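Local coordinates for protein tannase (Lactobacillus plantarum, PDB 3WA7) that probably hydrolyses the galloyl ester bonds of tannins, as an esterase of the alpha/beta-hydrolase fold, at residues I42-F48 with V108-R114; N31-V35 with A138-Y142. One frame throughout, in Å; residues are numbered along the deposited sequence.

Interaction 1: I42-F48 with V108-R114; sequences IQVLNVF and VVAAGIR
Leu45 faces Ala111 and Asn46 faces Ala110 where strands 44-50 and 107-111 run antiparallel in the main sheet of the alpha/beta-hydrolase fold. Five backbone hydrogen bonds join the segments. Leu45, Val109 and Ala111, on the same face as Val47, pack against helix 131-145. There Leu45 slants over Val109, with its CD2 4.0 Å from Val109 CG1. Leu45 CB also lies 3.8 Å from Ala111 CB. On the other face Phe48 lies next to Val108, and the Asn46 amide turns outside the pair to Asp84 O and Asn31 N.

Beyond the paired strands, Ile42 and Gln43 meet Arg114. Ile42 reaches across with both branches: its CG2 meets Arg114 CG at 3.8 Å, and its CD1 lies 3.3 Å from Ile113 O. A bend at chi3 (-69°) turns the Arg114 guanidinium in under Gln43 NE2, which sits over one of its faces, the two planes 41° apart. Gln43 NE2 comes within 3.1 Å of Arg114 NE, but both are donors. Arg114 NE instead makes a salt bridge with Asp135 OD2, and Gln43 NE2 a hydrogen bond with Asp135 OD1. An alanine here is likely to leave Asp135 without its charged mate and Gln43 NE2 without the guanidinium beneath it.

Gly112 closes the pairing. Its N gives a 2.8 Å bond to Val44 O, and its CA lies 3.3 Å from Ile42 O, with which a CB would clash.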
loop_
_atom_site.group_PDB
_atom_site.type_symbol
_atom_site.label_atom_id
_atom_site.label_comp_id
_atom_site.label_asym_id
_atom_site.label_seq_id
_atom_site.Cartn_x
_atom_site.Cartn_y
_atom_site.Cartn_z
ATOM N N ILE A 42 -8.170 -14.435 12.402
ATOM C CA ILE A 42 -7.005 -13.795 11.804
ATOM C C ILE A 42 -6.444 -12.650 12.650
ATOM O O ILE A 42 -5.304 -12.224 12.446
ATOM C CB ILE A 42 -7.344 -13.267 10.388
ATOM C CG1 ILE A 42 -6.053 -12.974 9.619
ATOM C CG2 ILE A 42 -8.215 -12.016 10.488
ATOM C CD1 ILE A 42 -6.275 -12.641 8.154
ATOM N N GLN A 43 -7.233 -12.168 13.610
ATOM C CA GLN A 43 -6.811 -11.062 14.464
ATOM C C GLN A 43 -5.814 -11.430 15.562
ATOM O O GLN A 43 -6.124 -11.368 16.754
ATOM C CB GLN A 43 -8.035 -10.375 15.085
ATOM C CG GLN A 43 -8.928 -9.670 14.071
ATOM C CD GLN A 43 -10.147 -9.039 14.712
ATOM O OE1 GLN A 43 -10.997 -9.734 15.271
ATOM N NE2 GLN A 43 -10.237 -7.716 14.643
ATOM N N VAL A 44 -4.614 -11.815 15.142
ATOM C CA VAL A 44 -3.531 -12.159 16.052
ATOM C C VAL A 44 -2.268 -11.590 15.427
ATOM O O VAL A 44 -2.259 -11.243 14.244
ATOM C CB VAL A 44 -3.355 -13.693 16.225
ATOM C CG1 VAL A 44 -4.576 -14.284 16.913
ATOM C CG2 VAL A 44 -3.116 -14.357 14.873
ATOM N N LEU A 45 -1.210 -11.464 16.214
ATOM C CA LEU A 45 0.040 -10.947 15.679
ATOM C C LEU A 45 1.210 -11.796 16.148
ATOM O O LEU A 45 1.100 -12.535 17.133
ATOM C CB LEU A 45 0.230 -9.472 16.078
ATOM C CG LEU A 45 0.249 -9.029 17.547
ATOM C CD1 LEU A 45 1.565 -9.424 18.203
ATOM C CD2 LEU A 45 0.081 -7.516 17.620
ATOM N N ASN A 46 2.312 -11.717 15.407
ATOM C CA ASN A 46 3.525 -12.452 15.727
ATOM C C ASN A 46 4.640 -11.451 15.992
ATOM O O ASN A 46 4.733 -10.423 15.319
ATOM C CB ASN A 46 3.949 -13.361 14.568
ATOM C CG ASN A 46 2.925 -14.425 14.248
ATOM O OD1 ASN A 46 2.196 -14.892 15.123
ATOM N ND2 ASN A 46 2.882 -14.839 12.985
ATOM N N VAL A 47 5.486 -11.764 16.967
ATOM C CA VAL A 47 6.602 -10.903 17.332
ATOM C C VAL A 47 7.922 -11.638 17.111
ATOM O O VAL A 47 8.093 -12.764 17.574
ATOM C CB VAL A 47 6.515 -10.492 18.816
ATOM C CG1 VAL A 47 7.694 -9.609 19.187
ATOM C CG2 VAL A 47 5.207 -9.767 19.072
ATOM N N PHE A 48 8.847 -10.998 16.402
ATOM C CA PHE A 48 10.151 -11.593 16.135
ATOM C C PHE A 48 11.240 -10.625 16.579
ATOM O O PHE A 48 11.236 -9.450 16.208
ATOM C CB PHE A 48 10.278 -11.936 14.653
ATOM C CG PHE A 48 9.167 -12.811 14.158
ATOM C CD1 PHE A 48 8.096 -12.268 13.456
ATOM C CD2 PHE A 48 9.159 -14.171 14.450
ATOM C CE1 PHE A 48 7.028 -13.066 13.054
ATOM C CE2 PHE A 48 8.094 -14.981 14.051
ATOM C CZ PHE A 48 7.026 -14.425 13.352
ATOM N N VAL A 108 10.423 -7.159 14.567
ATOM C CA VAL A 108 9.325 -7.243 13.612
ATOM C C VAL A 108 8.037 -7.722 14.260
ATOM O O VAL A 108 8.006 -8.757 14.928
ATOM C CB VAL A 108 9.660 -8.201 12.436
ATOM C CG1 VAL A 108 8.490 -8.251 11.448
ATOM C CG2 VAL A 108 10.932 -7.747 11.732
ATOM N N VAL A 109 6.975 -6.945 14.086
ATOM C CA VAL A 109 5.674 -7.330 14.611
ATOM C C VAL A 109 4.787 -7.444 13.378
ATOM O O VAL A 109 4.477 -6.449 12.722
ATOM C CB VAL A 109 5.114 -6.279 15.595
ATOM C CG1 VAL A 109 3.709 -6.683 16.045
ATOM C CG2 VAL A 109 6.031 -6.178 16.810
ATOM N N ALA A 110 4.418 -8.678 13.048
ATOM C CA ALA A 110 3.593 -8.955 11.879
ATOM C C ALA A 110 2.184 -9.312 12.323
ATOM O O ALA A 110 1.945 -10.397 12.852
ATOM C CB ALA A 110 4.200 -10.099 11.081
ATOM N N ALA A 111 1.253 -8.393 12.095
ATOM C CA ALA A 111 -0.129 -8.605 12.505
ATOM C C ALA A 111 -1.041 -9.123 11.399
ATOM O O ALA A 111 -0.896 -8.757 10.232
ATOM C CB ALA A 111 -0.695 -7.308 13.077
ATOM N N GLY A 112 -1.973 -9.994 11.784
ATOM C CA GLY A 112 -2.942 -10.525 10.841
ATOM C C GLY A 112 -4.000 -9.445 10.713
ATOM O O GLY A 112 -4.368 -8.820 11.709
ATOM N N ILE A 113 -4.494 -9.229 9.499
ATOM C CA ILE A 113 -5.472 -8.180 9.232
ATOM C C ILE A 113 -6.717 -8.694 8.510
ATOM O O ILE A 113 -6.611 -9.409 7.518
ATOM C CB ILE A 113 -4.825 -7.076 8.348
ATOM C CG1 ILE A 113 -3.563 -6.537 9.028
ATOM C CG2 ILE A 113 -5.823 -5.964 8.070
ATOM C CD1 ILE A 113 -3.824 -5.828 10.348
ATOM N N ARG A 114 -7.894 -8.327 9.011
ATOM C CA ARG A 114 -9.146 -8.742 8.380
ATOM C C ARG A 114 -9.260 -8.171 6.970
ATOM O O ARG A 114 -8.757 -7.081 6.687
ATOM C CB ARG A 114 -10.344 -8.260 9.197
ATOM C CG ARG A 114 -10.632 -9.058 10.451
ATOM C CD ARG A 114 -11.772 -8.400 11.205
ATOM N NE ARG A 114 -11.357 -7.123 11.775
ATOM C CZ ARG A 114 -12.194 -6.205 12.251
ATOM N NH1 ARG A 114 -13.505 -6.410 12.216
ATOM N NH2 ARG A 114 -11.716 -5.097 12.800
#

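Interaction 2: N31-V35 with A138-Y142; sequences NIQYV and AAIRY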
loop_
_atom_site.group_PDB
_atom_site.type_symbol
_atom_site.label_atom_id
_atom_site.label_comp_id
_atom_site.label_asym_id
_atom_site.label_seq_id
_atom_site.Cartn_x
_atom_site.Cartn_y
_atom_site.Cartn_z
ATOM N N ASN A 31 0.879 -15.910 17.473
ATOM C CA ASN A 31 -0.559 -15.993 17.678
ATOM C C ASN A 31 -1.046 -15.279 18.924
ATOM O O ASN A 31 -1.800 -15.833 19.729
ATOM C CB ASN A 31 -0.985 -17.460 17.692
ATOM C CG ASN A 31 -0.715 -18.149 16.368
ATOM O OD1 ASN A 31 -1.119 -17.659 15.313
ATOM N ND2 ASN A 31 -0.030 -19.283 16.414
ATOM N N ILE A 32 -0.617 -14.031 19.058
ATOM C CA ILE A 32 -0.990 -13.194 20.180
ATOM C C ILE A 32 -2.248 -12.402 19.826
ATOM O O ILE A 32 -2.252 -11.619 18.880
ATOM C CB ILE A 32 0.141 -12.194 20.518
ATOM C CG1 ILE A 32 1.399 -12.958 20.941
ATOM C CG2 ILE A 32 -0.316 -11.242 21.614
ATOM C CD1 ILE A 32 2.625 -12.080 21.090
ATOM N N GLN A 33 -3.317 -12.625 20.580
ATOM C CA GLN A 33 -4.566 -11.905 20.360
ATOM C C GLN A 33 -4.264 -10.456 20.740
ATOM O O GLN A 33 -3.852 -10.190 21.869
ATOM C CB GLN A 33 -5.644 -12.495 21.272
ATOM C CG GLN A 33 -7.007 -11.852 21.171
ATOM C CD GLN A 33 -8.017 -12.542 22.068
ATOM O OE1 GLN A 33 -8.229 -13.752 21.963
ATOM N NE2 GLN A 33 -8.644 -11.780 22.955
ATOM N N TYR A 34 -4.459 -9.516 19.817
ATOM C CA TYR A 34 -4.144 -8.126 20.130
ATOM C C TYR A 34 -5.312 -7.222 20.524
ATOM O O TYR A 34 -5.123 -6.027 20.754
ATOM C CB TYR A 34 -3.312 -7.498 18.999
ATOM C CG TYR A 34 -3.940 -7.520 17.626
ATOM C CD1 TYR A 34 -4.943 -6.617 17.281
ATOM C CD2 TYR A 34 -3.511 -8.432 16.660
ATOM C CE1 TYR A 34 -5.506 -6.617 16.003
ATOM C CE2 TYR A 34 -4.065 -8.441 15.382
ATOM C CZ TYR A 34 -5.061 -7.532 15.060
ATOM O OH TYR A 34 -5.611 -7.533 13.796
ATOM N N VAL A 35 -6.513 -7.795 20.596
ATOM C CA VAL A 35 -7.697 -7.059 21.047
ATOM C C VAL A 35 -8.422 -7.976 22.029
ATOM O O VAL A 35 -8.296 -9.200 21.949
ATOM C CB VAL A 35 -8.674 -6.681 19.892
ATOM C CG1 VAL A 35 -8.009 -5.686 18.950
ATOM C CG2 VAL A 35 -9.126 -7.921 19.148
ATOM N N ALA A 138 -5.227 -1.316 15.787
ATOM C CA ALA A 138 -5.315 -2.092 17.020
ATOM C C ALA A 138 -3.969 -2.757 17.290
ATOM O O ALA A 138 -3.511 -2.807 18.432
ATOM C CB ALA A 138 -6.405 -3.153 16.908
ATOM N N ALA A 139 -3.340 -3.266 16.235
ATOM C CA ALA A 139 -2.041 -3.918 16.376
ATOM C C ALA A 139 -0.996 -2.902 16.827
ATOM O O ALA A 139 -0.157 -3.199 17.675
ATOM C CB ALA A 139 -1.624 -4.555 15.056
ATOM N N ILE A 140 -1.042 -1.704 16.253
ATOM C CA ILE A 140 -0.108 -0.655 16.637
ATOM C C ILE A 140 -0.335 -0.279 18.103
ATOM O O ILE A 140 0.620 -0.108 18.859
ATOM C CB ILE A 140 -0.279 0.594 15.752
ATOM C CG1 ILE A 140 0.099 0.244 14.312
ATOM C CG2 ILE A 140 0.581 1.747 16.289
ATOM C CD1 ILE A 140 -0.254 1.327 13.292
ATOM N N ARG A 141 -1.596 -0.155 18.513
ATOM C CA ARG A 141 -1.881 0.188 19.905
ATOM C C ARG A 141 -1.359 -0.894 20.846
ATOM O O ARG A 141 -0.854 -0.588 21.924
ATOM C CB ARG A 141 -3.384 0.395 20.123
ATOM C CG ARG A 141 -3.917 1.579 19.348
ATOM C CD ARG A 141 -5.315 1.983 19.771
ATOM N NE ARG A 141 -5.670 3.235 19.112
ATOM C CZ ARG A 141 -6.687 4.013 19.458
ATOM N NH1 ARG A 141 -7.477 3.677 20.470
ATOM N NH2 ARG A 141 -6.905 5.139 18.792
ATOM N N TYR A 142 -1.476 -2.153 20.436
ATOM C CA TYR A 142 -0.988 -3.259 21.257
ATOM C C TYR A 142 0.514 -3.093 21.477
ATOM O O TYR A 142 1.010 -3.223 22.595
ATOM C CB TYR A 142 -1.242 -4.606 20.573
ATOM C CG TYR A 142 -0.713 -5.780 21.369
ATOM C CD1 TYR A 142 -1.480 -6.364 22.380
ATOM C CD2 TYR A 142 0.581 -6.259 21.160
ATOM C CE1 TYR A 142 -0.966 -7.396 23.167
ATOM C CE2 TYR A 142 1.104 -7.287 21.943
ATOM C CZ TYR A 142 0.327 -7.847 22.943
ATOM O OH TYR A 142 0.853 -8.843 23.730
HETATM O O HOH W 1 -4.992 -3.324 20.662
#
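Tyr34 lies against Ala138, Ala139 and Tyr142 of helix 131-145, which packs on the main sheet of the alpha/beta-hydrolase fold. The segment 31-35 is the end of strand 22-33 and the turn after it. It brings three bumps to the helix: Ile32, Tyr34 and Val35.

The Tyr34 ring is the largest of them. Its CG sits between the backbone N and the carbonyl carbon (chi1 58°), and this carries the ring alongside the helix. The two alanines leave room for it. Ala139 CA lies over one face of the ring, 4.0 Å above its plane and offset toward the rim. Ala138 CB meets the ring at its edge, 3.7 Å from Tyr34 CE1. The same methyl is touched by Val35 CG1 at 3.6 Å. Ala138 CB thus fills the notch between Tyr34 and Val35. Leu185 and Leu188 of helix 182-188 pack near this spot.

Tyr142 fits the next hollow, one helical turn on. Its CB meets Tyr34 CB at 3.9 Å. With CG anti to the backbone N (chi1 178°), its ring runs out past the backbone of Tyr34 toward Ile32. Ile32 crosses the end of this ring at about a right angle, with its CG2 3.4 Å from Tyr142 OH. Phe7 touches both of these side chains. At its base, Ile32 shares with Asn31 a G1 beta bulge opposite Leu45.

A polar bridge joins the apolar fit. Ala138 O accepts the helical bond from Tyr142 N. It also takes a bond from a water, 2.7 Å away, and the same water donates to Tyr34 O at 2.7 Å.

How the interactions relate
From the N terminus the chain first passes residues 31-35, at the end of strand 22-33. A loop leads into strand 44-50, the next strand of the same sheet. The chain then passes through strand 69-72 and helix 95-103 to strand 107-111, where interaction 1 closes a loop of about 60 residues. Helix 131-145 follows, and interaction 2 closes a wider loop of about 100 residues. Interaction 1 is therefore nested inside interaction 2. One joins neighbouring strands; the other sets a helix against the sheet. They also meet directly: Leu45 N bonds to Ile32 O at 2.9 Å, and Tyr34 OH bonds to Gly112 O at 2.7 Å.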